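Local coordinates for protein malonyl CoA reductase (malonate semialdehyde-forming) (Sulfolobus tokodaii, PDB 2EP5) that probably reduces malonyl-CoA to malonate semialdehyde with NADPH, as a member of the aspartate-semialdehyde dehydrogenase family, at residues I5-G11 / V78-A84. Sequence-based numbering, arbitrary orientation.
Sequences IKVSLLG and VDVVLSA
Leu10 and Val81 meet on one face of two neighbouring parallel strands, the first and fourth of the Rossmann-type NAD-binding domain, with CD1 of Leu10 3.5 Å from CG1 of Val81 and its CD2 alongside the hydroxyl of Ser83. The opposite face, formed by Val7, Leu9, Val80 and Leu82, is wholly apolar: Leu9 lays its CD1 4.1 Å from CB of Leu82, and helix 15-24 covers both through Met20. Branched aliphatic residues suit such a central pair, since both faces are buried. Replacing Leu10 by alanine removes both CD1 and CD2, which would probably open a gap beside Val81 and strip the cover that CD2 gives the Ser83 hydroxyl. Ser8 is small enough to fit against Val78 and Val81, but its buried OG finds no hydrogen-bonding partner; the hydroxyl of Ser83, by contrast, bonds to Glu94. Between the faces, the backbones alternate donors and acceptors, with the N-H of Leu10 pointing nearly straight (168°) at Leu82 O, 2.9 Å from N to O. At the solvent-exposed edge, Lys6 O accepts from both Asp79 N and Val80 N, 2.8 and 3.2 Å away. Asp79, just before strand 80-83, suits its place because its short side chain turns CG back beside its own backbone N (chi1 -77°), so that OD2 of the carboxylate takes the N-H of Lys6 on its anti lone pair, 2.9 Å from Lys6 N.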
loop_
_atom_site.group_PDB
_atom_site.type_symbol
_atom_site.label_atom_id
_atom_site.label_comp_id
_atom_site.label_asym_id
_atom_site.label_seq_id
_atom_site.Cartn_x
_atom_site.Cartn_y
_atom_site.Cartn_z
ATOM N N ILE A 5 -23.284 8.459 -35.342
ATOM C CA ILE A 5 -22.101 9.129 -35.865
ATOM C C ILE A 5 -20.999 8.091 -35.676
ATOM O O ILE A 5 -20.710 7.676 -34.551
ATOM C CB ILE A 5 -21.748 10.404 -35.057
ATOM C CG1 ILE A 5 -22.763 11.509 -35.344
ATOM C CG2 ILE A 5 -20.365 10.897 -35.430
ATOM C CD1 ILE A 5 -24.165 11.194 -34.894
ATOM N N LYS A 6 -20.401 7.658 -36.779
ATOM C CA LYS A 6 -19.352 6.647 -36.731
ATOM C C LYS A 6 -17.999 7.198 -36.300
ATOM O O LYS A 6 -17.490 8.152 -36.885
ATOM C CB LYS A 6 -19.245 5.970 -38.095
ATOM C CG LYS A 6 -20.498 5.187 -38.456
ATOM C CD LYS A 6 -20.402 4.549 -39.826
ATOM C CE LYS A 6 -21.521 3.533 -40.023
ATOM N NZ LYS A 6 -22.873 4.088 -39.697
ATOM N N VAL A 7 -17.417 6.590 -35.274
ATOM C CA VAL A 7 -16.123 7.037 -34.771
ATOM C C VAL A 7 -15.077 5.925 -34.698
ATOM O O VAL A 7 -15.405 4.737 -34.658
ATOM C CB VAL A 7 -16.266 7.664 -33.361
ATOM C CG1 VAL A 7 -17.315 8.774 -33.388
ATOM C CG2 VAL A 7 -16.633 6.586 -32.332
ATOM N N SER A 8 -13.810 6.319 -34.708
ATOM C CA SER A 8 -12.720 5.362 -34.585
ATOM C C SER A 8 -11.918 5.824 -33.368
ATOM O O SER A 8 -12.051 6.969 -32.940
ATOM C CB SER A 8 -11.841 5.367 -35.834
ATOM O OG SER A 8 -11.088 6.553 -35.929
ATOM N N LEU A 9 -11.096 4.942 -32.811
ATOM C CA LEU A 9 -10.309 5.285 -31.631
ATOM C C LEU A 9 -8.835 4.905 -31.747
ATOM O O LEU A 9 -8.501 3.729 -31.910
ATOM C CB LEU A 9 -10.915 4.611 -30.397
ATOM C CG LEU A 9 -10.223 4.840 -29.046
ATOM C CD1 LEU A 9 -10.298 6.317 -28.662
ATOM C CD2 LEU A 9 -10.882 3.971 -27.972
ATOM N N LEU A 10 -7.964 5.911 -31.670
ATOM C CA LEU A 10 -6.516 5.705 -31.726
ATOM C C LEU A 10 -6.003 5.482 -30.297
ATOM O O LEU A 10 -6.468 6.126 -29.363
ATOM C CB LEU A 10 -5.831 6.928 -32.344
ATOM C CG LEU A 10 -5.701 7.034 -33.876
ATOM C CD1 LEU A 10 -6.960 6.543 -34.586
ATOM C CD2 LEU A 10 -5.407 8.474 -34.233
ATOM N N GLY A 11 -5.047 4.571 -30.133
ATOM C CA GLY A 11 -4.532 4.288 -28.806
ATOM C C GLY A 11 -5.678 3.820 -27.924
ATOM O O GLY A 11 -5.969 4.427 -26.894
ATOM N N VAL A 78 -14.851 6.799 -41.469
ATOM C CA VAL A 78 -15.207 7.286 -40.139
ATOM C C VAL A 78 -15.611 8.756 -40.152
ATOM O O VAL A 78 -15.025 9.564 -40.867
ATOM C CB VAL A 78 -14.043 7.109 -39.134
ATOM C CG1 VAL A 78 -14.500 7.511 -37.745
ATOM C CG2 VAL A 78 -13.562 5.665 -39.136
ATOM N N ASP A 79 -16.622 9.091 -39.356
ATOM C CA ASP A 79 -17.100 10.460 -39.263
ATOM C C ASP A 79 -16.144 11.315 -38.444
ATOM O O ASP A 79 -15.860 12.455 -38.805
ATOM C CB ASP A 79 -18.492 10.503 -38.629
ATOM C CG ASP A 79 -19.588 10.102 -39.598
ATOM O OD1 ASP A 79 -19.703 10.744 -40.668
ATOM O OD2 ASP A 79 -20.335 9.150 -39.289
ATOM N N VAL A 80 -15.657 10.761 -37.337
ATOM C CA VAL A 80 -14.727 11.471 -36.464
ATOM C C VAL A 80 -13.706 10.505 -35.880
ATOM O O VAL A 80 -14.038 9.380 -35.509
ATOM C CB VAL A 80 -15.464 12.158 -35.292
ATOM C CG1 VAL A 80 -14.462 12.873 -34.388
ATOM C CG2 VAL A 80 -16.490 13.135 -35.828
ATOM N N VAL A 81 -12.459 10.937 -35.815
ATOM C CA VAL A 81 -11.413 10.105 -35.253
ATOM C C VAL A 81 -11.081 10.638 -33.871
ATOM O O VAL A 81 -10.762 11.818 -33.719
ATOM C CB VAL A 81 -10.139 10.144 -36.096
ATOM C CG1 VAL A 81 -9.101 9.208 -35.497
ATOM C CG2 VAL A 81 -10.447 9.748 -37.526
ATOM N N LEU A 82 -11.194 9.776 -32.865
ATOM C CA LEU A 82 -10.875 10.155 -31.495
ATOM C C LEU A 82 -9.488 9.587 -31.225
ATOM O O LEU A 82 -9.137 8.532 -31.747
ATOM C CB LEU A 82 -11.889 9.562 -30.517
ATOM C CG LEU A 82 -13.371 9.754 -30.841
ATOM C CD1 LEU A 82 -14.170 9.366 -29.617
ATOM C CD2 LEU A 82 -13.674 11.192 -31.227
ATOM N N SER A 83 -8.700 10.277 -30.411
ATOM C CA SER A 83 -7.345 9.826 -30.139
ATOM C C SER A 83 -6.929 9.852 -28.678
ATOM O O SER A 83 -7.144 10.837 -27.964
ATOM C CB SER A 83 -6.354 10.665 -30.953
ATOM O OG SER A 83 -5.025 10.204 -30.768
ATOM N N ALA A 84 -6.321 8.749 -28.251
ATOM C CA ALA A 84 -5.819 8.603 -26.895
ATOM C C ALA A 84 -4.379 8.127 -27.018
ATOM O O ALA A 84 -3.835 7.514 -26.107
ATOM C CB ALA A 84 -6.646 7.585 -26.129
#